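Local coordinates for TRNA threonylcarbamoyladenosine dehydratase (Escherichia coli, PDB 4D79), which catalyses the ATP-dependent dehydration of threonylcarbamoyladenosine at position 37 of tRNA to its cyclic form and can accept sulfur from CsdA in vitro, at residues D7-R12 against N97-V102; D30-V35 against I54-L59; D112-Y117 against A136-Y141; T172-L177 against T207-Y212. All blocks are in the same frame, centred on the assembly; numbering follows the deposited sequence.

Contact 1: residues D7-R12 against N97-V102; sequences DAWRQR and NPECRV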
loop_
_atom_site.group_PDB
_atom_site.type_symbol
_atom_site.label_atom_id
_atom_site.label_comp_id
_atom_site.label_asym_id
_atom_site.label_seq_id
_atom_site.Cartn_x
_atom_site.Cartn_y
_atom_site.Cartn_z
ATOM N N ASP B 7 16.885 -4.695 -21.856
ATOM C CA ASP B 7 15.742 -5.542 -22.168
ATOM C C ASP B 7 15.136 -6.103 -20.897
ATOM O O ASP B 7 13.917 -6.173 -20.779
ATOM C CB ASP B 7 16.153 -6.689 -23.095
ATOM C CG ASP B 7 16.349 -6.248 -24.554
ATOM O OD1 ASP B 7 15.871 -5.167 -24.968
ATOM O OD2 ASP B 7 16.957 -7.031 -25.306
ATOM N N ALA B 8 15.970 -6.455 -19.916
ATOM C CA ALA B 8 15.456 -6.926 -18.628
ATOM C C ALA B 8 14.629 -5.860 -17.913
ATOM O O ALA B 8 13.589 -6.168 -17.326
ATOM C CB ALA B 8 16.604 -7.392 -17.745
ATOM N N TRP B 9 15.101 -4.612 -17.919
ATOM C CA TRP B 9 14.348 -3.498 -17.369
ATOM C C TRP B 9 12.989 -3.369 -18.038
ATOM O O TRP B 9 11.974 -3.113 -17.365
ATOM C CB TRP B 9 15.169 -2.236 -17.556
ATOM C CG TRP B 9 14.744 -1.015 -16.789
ATOM C CD1 TRP B 9 13.604 -0.315 -16.935
ATOM C CD2 TRP B 9 15.507 -0.355 -15.796
ATOM N NE1 TRP B 9 13.599 0.755 -16.082
ATOM C CE2 TRP B 9 14.764 0.750 -15.367
ATOM C CE3 TRP B 9 16.767 -0.583 -15.230
ATOM C CZ2 TRP B 9 15.224 1.619 -14.381
ATOM C CZ3 TRP B 9 17.229 0.280 -14.274
ATOM C CH2 TRP B 9 16.466 1.374 -13.860
ATOM N N ARG B 10 12.942 -3.487 -19.366
ATOM C CA ARG B 10 11.638 -3.421 -20.019
ATOM C C ARG B 10 10.743 -4.607 -19.648
ATOM O O ARG B 10 9.520 -4.472 -19.669
ATOM C CB ARG B 10 11.774 -3.312 -21.531
ATOM C CG ARG B 10 11.941 -1.888 -22.043
ATOM C CD ARG B 10 11.855 -1.853 -23.581
ATOM N NE ARG B 10 13.002 -2.543 -24.096
ATOM C CZ ARG B 10 14.185 -1.980 -24.291
ATOM N NH1 ARG B 10 14.394 -0.689 -24.062
ATOM N NH2 ARG B 10 15.162 -2.724 -24.730
ATOM N N GLN B 11 11.304 -5.775 -19.335
ATOM C CA GLN B 11 10.445 -6.870 -18.879
ATOM C C GLN B 11 9.869 -6.551 -17.504
ATOM O O GLN B 11 8.697 -6.830 -17.226
ATOM C CB GLN B 11 11.227 -8.180 -18.816
ATOM C CG GLN B 11 11.550 -8.770 -20.206
ATOM C CD GLN B 11 10.330 -8.889 -21.076
ATOM O OE1 GLN B 11 10.150 -8.127 -22.031
ATOM N NE2 GLN B 11 9.463 -9.825 -20.734
ATOM N N ARG B 12 10.702 -6.016 -16.615
ATOM C CA ARG B 12 10.244 -5.686 -15.263
ATOM C C ARG B 12 9.223 -4.558 -15.289
ATOM O O ARG B 12 8.244 -4.588 -14.537
ATOM C CB ARG B 12 11.431 -5.318 -14.388
ATOM C CG ARG B 12 12.365 -6.460 -14.105
ATOM C CD ARG B 12 13.469 -6.073 -13.128
ATOM N NE ARG B 12 14.169 -7.292 -12.754
ATOM C CZ ARG B 12 15.295 -7.731 -13.292
ATOM N NH1 ARG B 12 15.987 -6.998 -14.164
ATOM N NH2 ARG B 12 15.792 -8.873 -12.864
ATOM N N ASN B 97 14.895 -4.824 -8.555
ATOM C CA ASN B 97 15.539 -4.333 -9.766
ATOM C C ASN B 97 17.044 -4.351 -9.546
ATOM O O ASN B 97 17.595 -3.446 -8.893
ATOM C CB ASN B 97 15.055 -2.939 -10.134
ATOM C CG ASN B 97 15.719 -2.458 -11.398
ATOM O OD1 ASN B 97 16.492 -3.199 -12.000
ATOM N ND2 ASN B 97 15.442 -1.254 -11.792
ATOM N N PRO B 98 17.729 -5.407 -10.005
ATOM C CA PRO B 98 19.188 -5.504 -9.830
ATOM C C PRO B 98 19.977 -4.392 -10.520
ATOM O O PRO B 98 21.173 -4.248 -10.255
ATOM C CB PRO B 98 19.519 -6.875 -10.439
ATOM C CG PRO B 98 18.255 -7.625 -10.421
ATOM C CD PRO B 98 17.155 -6.622 -10.600
ATOM N N GLU B 99 19.353 -3.622 -11.394
ATOM C CA GLU B 99 19.998 -2.520 -12.083
ATOM C C GLU B 99 19.723 -1.168 -11.427
ATOM O O GLU B 99 20.259 -0.144 -11.881
ATOM C CB GLU B 99 19.547 -2.496 -13.550
ATOM C CG GLU B 99 20.040 -3.729 -14.298
ATOM C CD GLU B 99 19.685 -3.717 -15.771
ATOM O OE1 GLU B 99 18.498 -3.887 -16.078
ATOM O OE2 GLU B 99 20.589 -3.552 -16.617
ATOM N N CYS B 100 18.949 -1.148 -10.350
ATOM C CA CYS B 100 18.728 0.091 -9.606
ATOM C C CYS B 100 19.982 0.435 -8.799
ATOM O O CYS B 100 20.589 -0.430 -8.167
ATOM C CB CYS B 100 17.525 -0.055 -8.680
ATOM S SG CYS B 100 17.146 1.448 -7.692
ATOM N N ARG B 101 20.388 1.696 -8.824
ATOM C CA ARG B 101 21.544 2.138 -8.031
ATOM C C ARG B 101 21.053 2.589 -6.657
ATOM O O ARG B 101 20.424 3.638 -6.528
ATOM C CB ARG B 101 22.313 3.245 -8.751
ATOM C CG ARG B 101 23.439 3.872 -7.952
ATOM C CD ARG B 101 24.353 4.734 -8.858
ATOM N NE ARG B 101 23.650 5.894 -9.408
ATOM C CZ ARG B 101 23.437 7.035 -8.755
ATOM N NH1 ARG B 101 23.860 7.189 -7.508
ATOM N NH2 ARG B 101 22.787 8.025 -9.352
ATOM N N VAL B 102 21.332 1.796 -5.636
ATOM C CA VAL B 102 20.814 2.025 -4.298
ATOM C C VAL B 102 21.931 2.511 -3.388
ATOM O O VAL B 102 22.973 1.865 -3.277
ATOM C CB VAL B 102 20.188 0.759 -3.706
ATOM C CG1 VAL B 102 19.537 1.109 -2.390
ATOM C CG2 VAL B 102 19.189 0.175 -4.665
HETATM O O HOH W 1 16.298 -4.372 -14.633
#

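Contact 2: residues D30-V35 against I54-L59; sequences DAHICV and IGAITL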
loop_
_atom_site.group_PDB
_atom_site.type_symbol
_atom_site.label_atom_id
_atom_site.label_comp_id
_atom_site.label_asym_id
_atom_site.label_seq_id
_atom_site.Cartn_x
_atom_site.Cartn_y
_atom_site.Cartn_z
ATOM N N ASP B 30 16.167 7.661 -15.047
ATOM C CA ASP B 30 17.184 8.694 -14.887
ATOM C C ASP B 30 17.068 9.418 -13.551
ATOM O O ASP B 30 17.940 10.241 -13.221
ATOM C CB ASP B 30 17.044 9.739 -15.991
ATOM C CG ASP B 30 17.483 9.254 -17.335
ATOM O OD1 ASP B 30 18.255 8.302 -17.372
ATOM O OD2 ASP B 30 17.151 9.898 -18.351
ATOM N N ALA B 31 16.023 9.133 -12.778
ATOM C CA ALA B 31 15.758 9.887 -11.557
ATOM C C ALA B 31 16.537 9.319 -10.390
ATOM O O ALA B 31 16.878 8.138 -10.345
ATOM C CB ALA B 31 14.271 9.897 -11.220
ATOM N N HIS B 32 16.824 10.184 -9.437
ATOM C CA HIS B 32 17.454 9.785 -8.189
ATOM C C HIS B 32 16.578 10.353 -7.086
ATOM O O HIS B 32 16.518 11.577 -6.912
ATOM C CB HIS B 32 18.904 10.297 -8.089
ATOM C CG HIS B 32 19.653 9.710 -6.930
ATOM N ND1 HIS B 32 20.991 9.961 -6.686
ATOM C CD2 HIS B 32 19.234 8.885 -5.935
ATOM C CE1 HIS B 32 21.365 9.304 -5.598
ATOM N NE2 HIS B 32 20.316 8.633 -5.128
ATOM N N ILE B 33 15.891 9.477 -6.348
ATOM C CA ILE B 33 14.963 9.901 -5.304
ATOM C C ILE B 33 15.470 9.427 -3.949
ATOM O O ILE B 33 15.992 8.318 -3.810
ATOM C CB ILE B 33 13.533 9.414 -5.607
ATOM C CG1 ILE B 33 13.058 10.144 -6.866
ATOM C CG2 ILE B 33 12.590 9.667 -4.404
ATOM C CD1 ILE B 33 11.673 9.817 -7.318
ATOM N N CYS B 34 15.377 10.319 -2.974
ATOM C CA CYS B 34 15.832 10.085 -1.618
ATOM C C CYS B 34 14.616 9.860 -0.739
ATOM O O CYS B 34 13.687 10.675 -0.750
ATOM C CB CYS B 34 16.646 11.294 -1.133
ATOM S SG CYS B 34 17.347 11.098 0.499
ATOM N N VAL B 35 14.617 8.762 0.010
ATOM C CA VAL B 35 13.598 8.494 1.029
ATOM C C VAL B 35 14.269 8.640 2.382
ATOM O O VAL B 35 15.266 7.966 2.676
ATOM C CB VAL B 35 12.952 7.112 0.871
ATOM C CG1 VAL B 35 11.850 6.947 1.869
ATOM C CG2 VAL B 35 12.441 6.965 -0.546
ATOM N N ILE B 54 12.234 3.518 -10.836
ATOM C CA ILE B 54 13.153 4.590 -10.430
ATOM C C ILE B 54 14.584 4.060 -10.427
ATOM O O ILE B 54 14.884 3.024 -9.833
ATOM C CB ILE B 54 12.736 5.161 -9.066
ATOM C CG1 ILE B 54 11.371 5.851 -9.186
ATOM C CG2 ILE B 54 13.758 6.105 -8.548
ATOM C CD1 ILE B 54 11.378 7.147 -9.993
ATOM N N GLY B 55 15.484 4.778 -11.105
ATOM C CA GLY B 55 16.793 4.211 -11.417
ATOM C C GLY B 55 17.829 4.327 -10.333
ATOM O O GLY B 55 18.786 3.540 -10.318
ATOM N N ALA B 56 17.643 5.257 -9.405
ATOM C CA ALA B 56 18.563 5.441 -8.295
ATOM C C ALA B 56 17.743 5.851 -7.088
ATOM O O ALA B 56 16.865 6.717 -7.179
ATOM C CB ALA B 56 19.642 6.493 -8.568
ATOM N N ILE B 57 18.011 5.211 -5.972
ATOM C CA ILE B 57 17.278 5.459 -4.749
ATOM C C ILE B 57 18.293 5.586 -3.631
ATOM O O ILE B 57 19.169 4.728 -3.486
ATOM C CB ILE B 57 16.262 4.325 -4.450
ATOM C CG1 ILE B 57 15.210 4.259 -5.562
ATOM C CG2 ILE B 57 15.593 4.533 -3.101
ATOM C CD1 ILE B 57 14.342 2.984 -5.520
ATOM N N THR B 58 18.163 6.635 -2.822
ATOM C CA THR B 58 18.905 6.754 -1.577
ATOM C C THR B 58 17.961 6.563 -0.387
ATOM O O THR B 58 16.838 7.086 -0.368
ATOM C CB THR B 58 19.616 8.114 -1.487
ATOM O OG1 THR B 58 20.592 8.212 -2.542
ATOM C CG2 THR B 58 20.293 8.306 -0.104
ATOM N N LEU B 59 18.414 5.778 0.593
ATOM C CA LEU B 59 17.655 5.479 1.799
ATOM C C LEU B 59 18.428 6.017 2.988
ATOM O O LEU B 59 19.580 5.628 3.203
ATOM C CB LEU B 59 17.445 3.971 1.967
ATOM C CG LEU B 59 16.846 3.228 0.789
ATOM C CD1 LEU B 59 16.704 1.726 1.068
ATOM C CD2 LEU B 59 15.516 3.835 0.407
#

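Contact 3: residues D112-Y117 against A136-Y141; sequences DNVAQY and AALIAY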
loop_
_atom_site.group_PDB
_atom_site.type_symbol
_atom_site.label_atom_id
_atom_site.label_comp_id
_atom_site.label_asym_id
_atom_site.label_seq_id
_atom_site.Cartn_x
_atom_site.Cartn_y
_atom_site.Cartn_z
ATOM N N ASP B 112 22.872 20.026 11.083
ATOM C CA ASP B 112 24.296 20.063 10.802
ATOM C C ASP B 112 24.683 19.256 9.579
ATOM O O ASP B 112 25.714 19.558 8.964
ATOM C CB ASP B 112 25.090 19.508 11.993
ATOM C CG ASP B 112 25.095 20.435 13.191
ATOM O OD1 ASP B 112 24.887 21.655 13.015
ATOM O OD2 ASP B 112 25.316 19.935 14.315
ATOM N N ASN B 113 23.937 18.196 9.238
ATOM C CA ASN B 113 24.349 17.335 8.136
ATOM C C ASN B 113 23.407 17.380 6.944
ATOM O O ASN B 113 23.695 16.736 5.925
ATOM C CB ASN B 113 24.516 15.889 8.620
ATOM C CG ASN B 113 23.197 15.244 9.058
ATOM O OD1 ASN B 113 22.115 15.646 8.632
ATOM N ND2 ASN B 113 23.296 14.233 9.910
ATOM N N VAL B 114 22.301 18.124 7.027
ATOM C CA VAL B 114 21.288 18.006 5.983
ATOM C C VAL B 114 21.819 18.507 4.649
ATOM O O VAL B 114 21.618 17.870 3.603
ATOM C CB VAL B 114 19.996 18.744 6.385
ATOM C CG1 VAL B 114 20.268 20.246 6.649
ATOM C CG2 VAL B 114 18.904 18.515 5.320
ATOM N N ALA B 115 22.560 19.620 4.657
ATOM C CA ALA B 115 23.050 20.127 3.389
ATOM C C ALA B 115 23.972 19.116 2.720
ATOM O O ALA B 115 23.888 18.905 1.513
ATOM C CB ALA B 115 23.748 21.458 3.611
ATOM N N GLN B 116 24.869 18.487 3.488
ATOM C CA GLN B 116 25.740 17.462 2.913
ATOM C C GLN B 116 24.924 16.324 2.311
ATOM O O GLN B 116 25.161 15.892 1.169
ATOM C CB GLN B 116 26.692 16.933 3.989
ATOM C CG GLN B 116 27.524 15.721 3.583
ATOM C CD GLN B 116 28.318 15.137 4.740
ATOM O OE1 GLN B 116 28.415 15.740 5.810
ATOM N NE2 GLN B 116 28.852 13.932 4.544
ATOM N N TYR B 117 23.919 15.844 3.041
ATOM C CA TYR B 117 23.176 14.721 2.492
ATOM C C TYR B 117 22.314 15.156 1.314
ATOM O O TYR B 117 22.141 14.389 0.364
ATOM C CB TYR B 117 22.352 14.051 3.598
ATOM C CG TYR B 117 23.206 13.260 4.570
ATOM C CD1 TYR B 117 24.313 12.560 4.130
ATOM C CD2 TYR B 117 22.913 13.219 5.927
ATOM C CE1 TYR B 117 25.093 11.836 4.988
ATOM C CE2 TYR B 117 23.687 12.487 6.790
ATOM C CZ TYR B 117 24.787 11.802 6.311
ATOM O OH TYR B 117 25.589 11.065 7.153
ATOM N N ALA B 136 11.689 19.033 10.589
ATOM C CA ALA B 136 11.705 20.468 10.333
ATOM C C ALA B 136 12.985 20.886 9.610
ATOM O O ALA B 136 12.928 21.630 8.632
ATOM C CB ALA B 136 11.555 21.224 11.650
ATOM N N ALA B 137 14.132 20.362 10.035
ATOM C CA ALA B 137 15.400 20.705 9.404
ATOM C C ALA B 137 15.431 20.255 7.939
ATOM O O ALA B 137 15.918 20.986 7.065
ATOM C CB ALA B 137 16.540 20.062 10.187
ATOM N N LEU B 138 14.912 19.056 7.649
ATOM C CA LEU B 138 14.881 18.594 6.269
ATOM C C LEU B 138 13.956 19.474 5.437
ATOM O O LEU B 138 14.319 19.921 4.344
ATOM C CB LEU B 138 14.432 17.121 6.199
ATOM C CG LEU B 138 14.333 16.490 4.802
ATOM C CD1 LEU B 138 15.717 16.453 4.177
ATOM C CD2 LEU B 138 13.737 15.091 4.868
ATOM N N ILE B 139 12.756 19.748 5.951
ATOM C CA ILE B 139 11.771 20.510 5.183
ATOM C C ILE B 139 12.263 21.919 4.912
ATOM O O ILE B 139 12.142 22.421 3.787
ATOM C CB ILE B 139 10.416 20.505 5.910
ATOM C CG1 ILE B 139 9.810 19.103 5.807
ATOM C CG2 ILE B 139 9.435 21.560 5.333
ATOM C CD1 ILE B 139 8.679 18.932 6.719
ATOM N N ALA B 140 12.794 22.590 5.944
ATOM C CA ALA B 140 13.279 23.955 5.781
ATOM C C ALA B 140 14.387 24.019 4.734
ATOM O O ALA B 140 14.366 24.882 3.851
ATOM C CB ALA B 140 13.734 24.500 7.136
ATOM N N TYR B 141 15.309 23.056 4.762
ATOM C CA TYR B 141 16.395 23.029 3.792
ATOM C C TYR B 141 15.886 22.795 2.372
ATOM O O TYR B 141 16.282 23.510 1.438
ATOM C CB TYR B 141 17.425 21.968 4.176
ATOM C CG TYR B 141 18.641 22.070 3.284
ATOM C CD1 TYR B 141 19.683 22.957 3.593
ATOM C CD2 TYR B 141 18.706 21.365 2.110
ATOM C CE1 TYR B 141 20.793 23.092 2.751
ATOM C CE2 TYR B 141 19.801 21.473 1.262
ATOM C CZ TYR B 141 20.829 22.361 1.588
ATOM O OH TYR B 141 21.888 22.453 0.748
#

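Contact 4: residues T172-L177 against T207-Y212; sequences TIQDPL and TEALVY. With K (potassium ion), chain I.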
loop_
_atom_site.group_PDB
_atom_site.type_symbol
_atom_site.label_atom_id
_atom_site.label_comp_id
_atom_site.label_asym_id
_atom_site.label_seq_id
_atom_site.Cartn_x
_atom_site.Cartn_y
_atom_site.Cartn_z
ATOM N N THR B 172 -3.202 21.081 6.661
ATOM C CA THR B 172 -3.528 19.773 7.182
ATOM C C THR B 172 -4.425 19.882 8.427
ATOM O O THR B 172 -4.385 20.863 9.180
ATOM C CB THR B 172 -2.248 19.010 7.515
ATOM O OG1 THR B 172 -1.597 19.626 8.620
ATOM C CG2 THR B 172 -1.312 18.973 6.312
ATOM N N ILE B 173 -5.253 18.857 8.630
ATOM C CA ILE B 173 -6.082 18.708 9.818
ATOM C C ILE B 173 -5.862 17.343 10.427
ATOM O O ILE B 173 -5.356 16.420 9.778
ATOM C CB ILE B 173 -7.587 18.875 9.544
ATOM C CG1 ILE B 173 -8.036 17.837 8.486
ATOM C CG2 ILE B 173 -7.884 20.309 9.111
ATOM C CD1 ILE B 173 -9.531 17.568 8.481
ATOM N N GLN B 174 -6.277 17.225 11.692
ATOM C CA GLN B 174 -6.294 15.951 12.411
ATOM C C GLN B 174 -4.940 15.273 12.353
ATOM O O GLN B 174 -4.821 14.086 12.062
ATOM C CB GLN B 174 -7.415 15.036 11.909
ATOM C CG GLN B 174 -8.788 15.479 12.445
ATOM C CD GLN B 174 -8.992 15.135 13.920
ATOM O OE1 GLN B 174 -8.272 14.327 14.482
ATOM N NE2 GLN B 174 -9.917 15.830 14.567
ATOM N N ASP B 175 -3.887 16.067 12.516
ATOM C CA ASP B 175 -2.538 15.551 12.330
ATOM C C ASP B 175 -1.617 16.281 13.284
ATOM O O ASP B 175 -1.016 17.299 12.932
ATOM C CB ASP B 175 -2.097 15.725 10.883
ATOM C CG ASP B 175 -0.902 14.877 10.534
ATOM O OD1 ASP B 175 0.004 14.731 11.383
ATOM O OD2 ASP B 175 -0.885 14.340 9.410
ATOM N N PRO B 176 -1.457 15.762 14.498
ATOM C CA PRO B 176 -0.642 16.472 15.489
ATOM C C PRO B 176 0.811 16.560 15.097
ATOM O O PRO B 176 1.463 17.540 15.457
ATOM C CB PRO B 176 -0.840 15.651 16.771
ATOM C CG PRO B 176 -2.110 14.879 16.529
ATOM C CD PRO B 176 -2.187 14.626 15.088
ATOM N N LEU B 177 1.342 15.582 14.358
ATOM C CA LEU B 177 2.719 15.691 13.887
ATOM C C LEU B 177 2.864 16.880 12.951
ATOM O O LEU B 177 3.782 17.688 13.088
ATOM C CB LEU B 177 3.153 14.403 13.193
ATOM C CG LEU B 177 4.569 14.499 12.594
ATOM C CD1 LEU B 177 5.588 14.696 13.694
ATOM C CD2 LEU B 177 4.897 13.267 11.762
ATOM N N THR B 207 -7.980 13.189 6.238
ATOM C CA THR B 207 -9.070 13.917 6.876
ATOM C C THR B 207 -9.707 13.134 8.006
ATOM O O THR B 207 -10.544 13.694 8.706
ATOM C CB THR B 207 -10.173 14.274 5.884
ATOM O OG1 THR B 207 -10.564 13.111 5.147
ATOM C CG2 THR B 207 -9.674 15.354 4.910
ATOM N N GLU B 208 -9.336 11.871 8.178
ATOM C CA GLU B 208 -9.915 11.041 9.227
ATOM C C GLU B 208 -9.524 11.562 10.614
ATOM O O GLU B 208 -8.369 11.932 10.855
ATOM C CB GLU B 208 -9.421 9.597 9.040
ATOM C CG GLU B 208 -9.924 8.610 10.080
ATOM C CD GLU B 208 -9.228 7.257 9.979
ATOM O OE1 GLU B 208 -8.475 7.017 9.003
ATOM O OE2 GLU B 208 -9.374 6.473 10.934
ATOM N N ALA B 209 -10.481 11.554 11.535
ATOM C CA ALA B 209 -10.198 11.942 12.912
ATOM C C ALA B 209 -9.315 10.889 13.575
ATOM O O ALA B 209 -9.480 9.694 13.348
ATOM C CB ALA B 209 -11.500 12.108 13.692
ATOM N N LEU B 210 -8.407 11.332 14.432
ATOM C CA LEU B 210 -7.466 10.413 15.062
ATOM C C LEU B 210 -8.165 9.461 16.011
ATOM O O LEU B 210 -9.091 9.839 16.745
ATOM C CB LEU B 210 -6.391 11.173 15.837
ATOM C CG LEU B 210 -4.997 11.261 15.249
ATOM C CD1 LEU B 210 -5.072 11.745 13.825
ATOM C CD2 LEU B 210 -4.179 12.182 16.118
ATOM N N VAL B 211 -7.665 8.229 16.003
ATOM C CA VAL B 211 -8.090 7.137 16.867
ATOM C C VAL B 211 -7.010 7.005 17.926
ATOM O O VAL B 211 -5.876 6.607 17.615
ATOM C CB VAL B 211 -8.248 5.829 16.077
ATOM C CG1 VAL B 211 -8.702 4.705 17.005
ATOM C CG2 VAL B 211 -9.224 6.017 14.924
ATOM N N TYR B 212 -7.368 7.301 19.180
ATOM C CA TYR B 212 -6.427 7.324 20.286
ATOM C C TYR B 212 -6.112 5.917 20.764
ATOM O O TYR B 212 -6.805 4.964 20.401
ATOM C CB TYR B 212 -6.964 8.210 21.426
ATOM C CG TYR B 212 -6.716 9.663 21.091
ATOM C CD1 TYR B 212 -7.412 10.293 20.057
ATOM C CD2 TYR B 212 -5.750 10.400 21.783
ATOM C CE1 TYR B 212 -7.132 11.626 19.719
ATOM C CE2 TYR B 212 -5.470 11.710 21.454
ATOM C CZ TYR B 212 -6.175 12.324 20.437
ATOM O OH TYR B 212 -5.884 13.619 20.103
HETATM K K K I . -5.971 12.753 10.117
HETATM O O HOH W 2 -8.981 12.600 17.276
HETATM O O HOH W 3 -3.206 12.852 8.969
#

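Contact 1: residues D7-R12 against N97-V102
The indole of Trp9 and the side-chain amide of Asn97 meet almost at a right angle, their planes 82° apart, so that the amide stands upright over one face of the ring. Asn97 ND2 lies above the benzo half, 3.4 Å from Trp9 CZ3, while Glu99 CB comes up to the rim of the same ring near its plane. The indole reaches this place because Trp9 CG is anti to the backbone N (chi1 -166°). Three residues further along the helix, the extended Arg12 chain brings one face of its guanidinium over the CD-CG edge of Pro98, with Pro98 CD above its centre and 3.5 Å from Arg12 CZ. The polar ends are joined through one water: it accepts from Arg12 NH1 and donates to Asn97 OD1 and, at 2.7 Å, to Glu99 OE1. Glu99 OE1 is also hydrogen-bonded to Ser6. An alanine in place of Trp9 would remove the ring face under Asn97 ND2 and the rim beside Glu99 CB, and would probably loosen the N-terminal helix from this turn. Asn97 OD1 further accepts from Glu99 N at 3.0 Å, which makes an Asx turn inside a type I beta turn from Asn97 to Cys100, the link between helix 85-96 and the outer strand 101-105 of the Rossmann-like ThiF sheet.

Contact 2: residues D30-V35 against I54-L59
Thr58 O is gripped twice by the neighbouring strand: Val35 N donates to it at 2.8 Å, nearly along the C=O axis and almost straight (171°), and the CA-H of Cys34 adds a weaker contact. The same pairing of one N-H with one CA-H recurs at Ile33 O, which takes Thr58 N at 2.9 Å, and at Ala56 O, which takes Ile33 N at 3.0 Å. These bonds set strands 32-35 and 56-59 parallel and in register; the bond from Ala56 N to Ala31 O is weak. On the face carrying His32, the imidazole lies over the Ala56 methyl in a CH-pi contact, CB 3.8 Å from the ring centroid. With CG anti to the backbone N, the ring points His32 NE2 at Thr58 OG1, 2.6 Å away, in a hydrogen bond near the ring plane. On the other face the Ile33 side chain crosses that of Ile54 at about a right angle, their CD1 atoms 3.8 Å apart. The strands belong to a right-handed beta-alpha-beta crossover whose helix 42-51 sets Leu49 against Ile33, Val35, Ile54 and Ile57; Met260 of helix 242-266 touches Ala31 and Ile33, and strands 124-127 and 101-105 lie beyond 32-36 and 56-60 respectively.

Contact 3: residues D112-Y117 against A136-Y141
Within the Rossmann-like ThiF domain, the short helix 114-118 and the longer helix 132-144, which precede and follow strand 124-127, pack together through a small apolar seam. No hydrogen bond crosses it. Val114 points toward the partner helix and supplies the bulk: its CG2, anti to the backbone N, lies 4.0 Å from Leu138 CD1 and 3.9 Å from Tyr141 CB. Its other methyl, CG1, takes the crowded position between the backbone N and the carbonyl carbon (chi1 59°), which sets it beside Tyr141 CD1 at 4.1 Å. Both branches thus rest against the CB-CG root of the tyrosine, the two side chains sliding past each other in opposite directions. Leu138 reaches the seam with its tip alone and also touches Ile129 and Met118, while Ala137 contributes its carbonyl O, near Val114 CG2. Phe189 of helix 176-189 packs against Ala137, and Met118 against Tyr141. Tyr141 CG is anti to the backbone N, which carries the ring to Ala115, at a partly exposed margin. There the ring spreads one face beneath the Ala115 backbone in a CH-pi contact, with Ala115 CA 4.0 Å from its centroid, and Ala115 CB lies 3.5 Å from Tyr141 CE1.

Contact 4: residues T172-L177 against T207-Y212
Beside the potassium site the Gln174 amide is approached from above its carbonyl plane by the N-H of Leu210, and a water lies in plane at the edge of the Tyr212 ring. The first is a hydrogen bond, Leu210 N to Gln174 OE1, 3.0 Å long and fairly straight at 163°, though the donor stands 50° out of the carbonyl plane. A bend at chi2 folds the Gln174 chain over Ala209, leaving Gln174 CD 3.9 Å from Ala209 CB. The Tyr212-edge water donates to Leu210 O and weakly to Gln174 OE1, a weak second link between the two residues. Both segments bind the ion through backbone carbonyls, Gln174 O and Glu208 O each standing 2.6 Å from K. Gln158 OE1, Ser206 O and a water, itself donating to Asp175 OD2, complete the coordination seen. Asp175 also N-caps helix 176-189, its OD1 accepting from Ala178 N. Replacing Leu210 by an alanine would probably uncover Pro176 and the Gln174 carbonyl while leaving the backbone N-H in place. The packing here is tight and Leu210 is turned off a staggered position (chi1 -105°): tip to tip, its CD2 lies 3.3 Å from Pro176 CD, and its CD1 only 2.9 Å from Gln174 O.

How the contacts relate
Contacts 2 and 3 are buried, contact 1 is partly so, and contact 4 lies at the surface. Contacts 1 and 2 share the sheet directly: strand 101-105 borders strand 56-60, and Arg101 pairs through its backbone with Gly55 and Ile57. Contact 3, its nearest atoms about 6 Å from contact 2, belongs to the helices before and after strand 124-127 in the chain and touches none of the other contacts. Chemistry follows place: main-chain bonding dominates in the sheet, apolar methyls and a ring between the helices, and a bridging water or a potassium ion near the edges. Contacts 1 and 4, about 38 Å apart between centres, lie on opposite sides of the chain's centre, yet both touch the second subunit.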